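Local coordinates for protein aspartate aminotransferase (Leishmania major, PDB 4H51) that probably transfers the amino group of L-aspartate to 2-oxoglutarate, using pyridoxal 5'-phosphate as its cofactor, at residues B[178-183]-B[193-198]; B[121-126]-B[151-156]. All coordinates share one frame; numbering follows the deposited sequence. Where two conformers were deposited one is given.

Contact 1 (B[178-183]-B[193-198]); sequences EGMKKD and FILHQC
Met180 carries CG anti to its backbone N (chi1 -177°) and remains stretched through its later torsions, which sends the terminal methyl straight out from the helix toward Leu195. From the strand, Leu195 sets CG anti to its own carbonyl carbon (chi1 -54°), and CD2 meets the incoming methyl. The two methyls meet end to end, Met180 CE lying 4.2 Å from Leu195 CD2, in a light apolar touch. A long, unbranched methionine suits this place because the backbones stay far apart: even the nearest alpha carbons, Asp183 CA and Phe193 CA, are 10.7 Å from each other. Phe193 bridges the gap at the other end with a large flat ring. Its CZ comes to 4.4 Å from Asp183 O, the carbonyl oxygen lying at the ring edge and near the ring plane. The carboxylate of Asp183 turns elsewhere, OD2 accepting a hydrogen bond from Ala166 N. On the outer side of the helix, Lys181 NZ forms a salt bridge of 3.1 Å with Glu178 OE2, approaching on the syn side 29° out of the carboxylate plane, and its second partner is Glu214 of helix 209-221. Glu178 and Lys181 thus pair away from the strand, while the extended Met180 reaches the buried side chains. Helix 177-186 belongs to the beta-alpha-beta crossover from strand 162-169 to strand 192-196, which passes strand 140-144. Tyr165 of strand 162-169 packs against both Met180 and Leu195, Tyr141 of strand 140-144 stacks on Phe193, and helix 209-221 adds Ile215 against Met180 and Met219 against Phe193.

Contact 2 (B[121-126]-B[151-156]); sequences AVSLGA and YGVVKA
Ser123 and Val153 share a water in the one of two Ser123 conformers described here: the water accepts from Ser123 OG at 2.7 Å and donates to Val153 O at 2.9 Å. With the hydroxyl anti to the backbone N (chi1 -180°), OG reaches the water beside the neighbouring helix; since the serine has a second conformer, this bridge may not always be in place. Directly beside it the contact is apolar and close. Val153 CG1 presses on the backbone of helix 117-129, 3.5 Å from Ser123 CA, and the same methyl meets Val122 CG1 at 3.8 Å, the two valine side chains crossing at about a right angle. A short serine lets a beta-branched neighbour come this near the main chain. Both helices belong to the large alpha/beta domain of the fold-type I aminotransferases, where helix 148-156 connects the parallel strands 140-144 and 162-169 and helix 117-129 follows strand 110-116. Their short segments run at 33° to each other, with axes 8.9 Å apart at closest approach. One turn on from Val122, Ala126 CB stands 4.4 Å from Val154 CG2, a looser touch; the small alanine keeps this side of the helix slim where the two backbones approach, Ala126 CA and Val154 CA being 6.0 Å apart. Beneath them, Ala260 of strand 258-262 packs against Val122, and Ile162 of strand 162-169 packs against Val154. Glu301 and Glu300 of the second subunit pack on Ser123 and Val153, respectively.

How the contacts relate
Both contacts are buried in the large domain, but they lie on opposite faces of its central sheet. Contact 1 joins a helix to strand 192-196 across one face; contact 2 joins two helices on the other. The strand connects them through its alternating side chains: Leu195 reaches helix 177-186 with its CD2, whereas Ile194 CD1 meets Val154 CG2 of contact 2 at 3.7 Å. Size differs accordingly. Contact 1 spans a wide gap with long or aromatic side chains and involves only one chain, while contact 2 is tighter, built from small and beta-branched residues, with a water bridging its helices in one serine conformer and the second subunit alongside.

Contact 1 (B[178-183]-B[193-198])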
loop_
_atom_site.group_PDB
_atom_site.type_symbol
_atom_site.label_atom_id
_atom_site.label_comp_id
_atom_site.label_asym_id
_atom_site.label_seq_id
_atom_site.Cartn_x
_atom_site.Cartn_y
_atom_site.Cartn_z
ATOM N N GLU B 178 -35.978 2.705 11.782
ATOM C CA GLU B 178 -36.381 3.863 12.603
ATOM C C GLU B 178 -35.224 4.348 13.502
ATOM O O GLU B 178 -35.016 5.537 13.647
ATOM C CB GLU B 178 -37.665 3.564 13.417
ATOM C CG GLU B 178 -38.907 3.346 12.521
ATOM C CD GLU B 178 -39.229 4.523 11.585
ATOM O OE1 GLU B 178 -39.265 5.682 12.042
ATOM O OE2 GLU B 178 -39.423 4.311 10.368
ATOM N N GLY B 179 -34.446 3.418 14.033
ATOM C CA GLY B 179 -33.328 3.739 14.872
ATOM C C GLY B 179 -32.220 4.394 14.060
ATOM O O GLY B 179 -31.580 5.351 14.530
ATOM N N MET B 180 -32.030 3.903 12.850
ATOM C CA MET B 180 -31.028 4.456 11.946
ATOM C C MET B 180 -31.329 5.907 11.641
ATOM O O MET B 180 -30.466 6.763 11.769
ATOM C CB MET B 180 -30.932 3.659 10.651
ATOM C CG MET B 180 -29.839 4.180 9.721
ATOM S SD MET B 180 -29.654 3.087 8.288
ATOM C CE MET B 180 -28.227 3.780 7.448
ATOM N N LYS B 181 -32.576 6.171 11.262
ATOM C CA LYS B 181 -32.987 7.543 10.984
ATOM C C LYS B 181 -32.813 8.424 12.222
ATOM O O LYS B 181 -32.352 9.562 12.112
ATOM C CB LYS B 181 -34.421 7.585 10.494
ATOM C CG LYS B 181 -34.582 6.999 9.091
ATOM C CD LYS B 181 -35.978 7.183 8.479
ATOM C CE LYS B 181 -37.051 6.368 9.176
ATOM N NZ LYS B 181 -38.416 6.693 8.640
ATOM N N LYS B 182 -33.224 7.905 13.381
ATOM C CA LYS B 182 -33.090 8.628 14.630
ATOM C C LYS B 182 -31.623 9.023 14.855
ATOM O O LYS B 182 -31.350 10.149 15.188
ATOM C CB LYS B 182 -33.595 7.757 15.768
ATOM C CG LYS B 182 -33.554 8.386 17.153
ATOM C CD LYS B 182 -34.512 7.625 18.080
ATOM C CE LYS B 182 -34.014 7.551 19.510
ATOM N NZ LYS B 182 -33.915 8.918 20.092
ATOM N N ASP B 183 -30.700 8.084 14.688
ATOM C CA ASP B 183 -29.294 8.395 14.927
ATOM C C ASP B 183 -28.684 9.390 13.895
ATOM O O ASP B 183 -27.838 10.241 14.242
ATOM C CB ASP B 183 -28.486 7.090 14.996
ATOM C CG ASP B 183 -28.743 6.292 16.276
ATOM O OD1 ASP B 183 -29.457 6.783 17.218
ATOM O OD2 ASP B 183 -28.306 5.110 16.315
ATOM N N PHE B 193 -20.564 9.885 7.887
ATOM C CA PHE B 193 -21.184 8.565 7.970
ATOM C C PHE B 193 -20.543 7.633 6.972
ATOM O O PHE B 193 -20.579 7.901 5.755
ATOM C CB PHE B 193 -22.670 8.628 7.687
ATOM C CG PHE B 193 -23.470 9.111 8.847
ATOM C CD1 PHE B 193 -23.446 10.459 9.204
ATOM C CD2 PHE B 193 -24.154 8.226 9.643
ATOM C CE1 PHE B 193 -24.156 10.902 10.297
ATOM C CE2 PHE B 193 -24.849 8.670 10.733
ATOM C CZ PHE B 193 -24.824 10.020 11.080
ATOM N N ILE B 194 -19.992 6.529 7.483
ATOM C CA ILE B 194 -19.526 5.417 6.630
ATOM C C ILE B 194 -20.693 4.456 6.414
ATOM O O ILE B 194 -21.157 3.812 7.344
ATOM C CB ILE B 194 -18.301 4.741 7.221
ATOM C CG1 ILE B 194 -17.154 5.753 7.333
ATOM C CG2 ILE B 194 -17.892 3.511 6.391
ATOM C CD1 ILE B 194 -15.843 5.165 7.824
ATOM N N LEU B 195 -21.132 4.384 5.152
ATOM C CA LEU B 195 -22.207 3.525 4.665
ATOM C C LEU B 195 -21.718 2.419 3.750
ATOM O O LEU B 195 -20.928 2.649 2.872
ATOM C CB LEU B 195 -23.194 4.377 3.911
ATOM C CG LEU B 195 -23.746 5.600 4.689
ATOM C CD1 LEU B 195 -24.650 6.345 3.740
ATOM C CD2 LEU B 195 -24.504 5.160 5.985
ATOM N N HIS B 196 -22.220 1.193 3.946
ATOM C CA HIS B 196 -21.925 0.108 3.039
ATOM C C HIS B 196 -22.810 0.258 1.850
ATOM O O HIS B 196 -24.056 0.237 1.993
ATOM C CB HIS B 196 -22.212 -1.245 3.694
ATOM C CG HIS B 196 -21.403 -1.521 4.951
ATOM N ND1 HIS B 196 -20.575 -2.591 5.065
ATOM C CD2 HIS B 196 -21.299 -0.830 6.135
ATOM C CE1 HIS B 196 -20.019 -2.588 6.299
ATOM N NE2 HIS B 196 -20.442 -1.509 6.946
ATOM N N GLN B 197 -22.170 0.356 0.675
ATOM C CA GLN B 197 -22.847 0.651 -0.573
ATOM C C GLN B 197 -23.832 -0.462 -0.970
ATOM O O GLN B 197 -24.946 -0.172 -1.413
ATOM C CB GLN B 197 -21.803 0.931 -1.670
ATOM C CG GLN B 197 -22.284 1.833 -2.783
ATOM C CD GLN B 197 -23.182 1.143 -3.802
ATOM O OE1 GLN B 197 -24.095 1.751 -4.345
ATOM N NE2 GLN B 197 -22.871 -0.074 -4.114
ATOM N N CYS B 198 -23.427 -1.713 -0.754
ATOM C CA CYS B 198 -24.306 -2.874 -0.883
ATOM C C CYS B 198 -23.613 -4.039 -0.168
ATOM O O CYS B 198 -22.430 -3.947 0.172
ATOM C CB CYS B 198 -24.609 -3.179 -2.363
ATOM S SG CYS B 198 -23.218 -3.889 -3.260
#

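Contact 2 (B[121-126]-B[151-156])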
loop_
_atom_site.group_PDB
_atom_site.type_symbol
_atom_site.label_atom_id
_atom_site.label_comp_id
_atom_site.label_asym_id
_atom_site.label_seq_id
_atom_site.Cartn_x
_atom_site.Cartn_y
_atom_site.Cartn_z
ATOM N N ALA B 121 -8.293 2.535 0.401
ATOM C CA ALA B 121 -9.188 3.653 0.106
ATOM C C ALA B 121 -9.921 4.172 1.345
ATOM O O ALA B 121 -10.144 5.386 1.473
ATOM C CB ALA B 121 -10.192 3.227 -1.005
ATOM N N VAL B 122 -10.309 3.263 2.245
ATOM C CA VAL B 122 -10.993 3.682 3.484
ATOM C C VAL B 122 -9.989 4.462 4.325
ATOM O O VAL B 122 -10.316 5.530 4.788
ATOM C CB VAL B 122 -11.607 2.525 4.274
ATOM C CG1 VAL B 122 -12.166 3.002 5.650
ATOM C CG2 VAL B 122 -12.709 1.887 3.435
ATOM N N SER B 123 -8.764 3.935 4.489
ATOM C CA SER B 123 -7.752 4.642 5.254
ATOM C C SER B 123 -7.427 6.005 4.663
ATOM O O SER B 123 -7.386 7.033 5.385
ATOM C CB SER B 123 -6.480 3.788 5.335
ATOM O OG SER B 123 -5.483 4.445 6.070
ATOM N N LEU B 124 -7.152 6.022 3.346
ATOM C CA LEU B 124 -6.838 7.275 2.667
ATOM C C LEU B 124 -7.994 8.305 2.763
ATOM O O LEU B 124 -7.752 9.505 2.968
ATOM C CB LEU B 124 -6.466 7.056 1.193
ATOM C CG LEU B 124 -6.069 8.296 0.389
ATOM C CD1 LEU B 124 -4.841 8.975 0.964
ATOM C CD2 LEU B 124 -5.701 7.941 -1.063
ATOM N N GLY B 125 -9.210 7.847 2.539
ATOM C CA GLY B 125 -10.397 8.692 2.638
ATOM C C GLY B 125 -10.555 9.231 4.051
ATOM O O GLY B 125 -10.846 10.402 4.239
ATOM N N ALA B 126 -10.360 8.384 5.040
ATOM C CA ALA B 126 -10.483 8.798 6.436
ATOM C C ALA B 126 -9.458 9.873 6.752
ATOM O O ALA B 126 -9.806 10.839 7.434
ATOM C CB ALA B 126 -10.349 7.626 7.400
ATOM N N TYR B 151 -13.216 0.269 12.500
ATOM C CA TYR B 151 -12.869 1.007 13.721
ATOM C C TYR B 151 -11.374 1.371 13.788
ATOM O O TYR B 151 -10.967 2.555 13.973
ATOM C CB TYR B 151 -13.372 0.209 14.980
ATOM C CG TYR B 151 -13.436 1.084 16.220
ATOM C CD1 TYR B 151 -12.261 1.326 16.989
ATOM C CD2 TYR B 151 -14.617 1.742 16.581
ATOM C CE1 TYR B 151 -12.277 2.173 18.117
ATOM C CE2 TYR B 151 -14.628 2.609 17.687
ATOM C CZ TYR B 151 -13.472 2.813 18.457
ATOM O OH TYR B 151 -13.503 3.669 19.556
ATOM N N GLY B 152 -10.537 0.363 13.587
ATOM C CA GLY B 152 -9.096 0.558 13.647
ATOM C C GLY B 152 -8.586 1.467 12.562
ATOM O O GLY B 152 -7.709 2.290 12.786
ATOM N N VAL B 153 -9.127 1.307 11.360
ATOM C CA VAL B 153 -8.742 2.149 10.248
ATOM C C VAL B 153 -9.057 3.595 10.543
ATOM O O VAL B 153 -8.234 4.484 10.379
ATOM C CB VAL B 153 -9.404 1.693 8.903
ATOM C CG1 VAL B 153 -9.113 2.700 7.824
ATOM C CG2 VAL B 153 -8.876 0.304 8.524
ATOM N N VAL B 154 -10.267 3.850 11.025
ATOM C CA VAL B 154 -10.673 5.232 11.264
ATOM C C VAL B 154 -9.897 5.882 12.434
ATOM O O VAL B 154 -9.480 7.050 12.362
ATOM C CB VAL B 154 -12.225 5.209 11.396
ATOM C CG1 VAL B 154 -12.792 6.263 12.280
ATOM C CG2 VAL B 154 -12.861 5.175 9.986
ATOM N N LYS B 155 -9.727 5.136 13.522
ATOM C CA LYS B 155 -8.881 5.534 14.684
ATOM C C LYS B 155 -7.451 5.897 14.265
ATOM O O LYS B 155 -6.922 6.964 14.616
ATOM C CB LYS B 155 -8.856 4.381 15.717
ATOM C CG LYS B 155 -8.227 4.676 17.092
ATOM C CD LYS B 155 -8.294 3.449 18.018
ATOM C CE LYS B 155 -7.233 3.555 19.133
ATOM N NZ LYS B 155 -7.379 2.517 20.194
ATOM N N ALA B 156 -6.836 5.007 13.494
ATOM C CA ALA B 156 -5.495 5.204 13.043
ATOM C C ALA B 156 -5.343 6.430 12.133
ATOM O O ALA B 156 -4.296 7.078 12.134
ATOM C CB ALA B 156 -5.009 3.954 12.325
HETATM O O HOH W 1 -5.867 4.190 8.714
#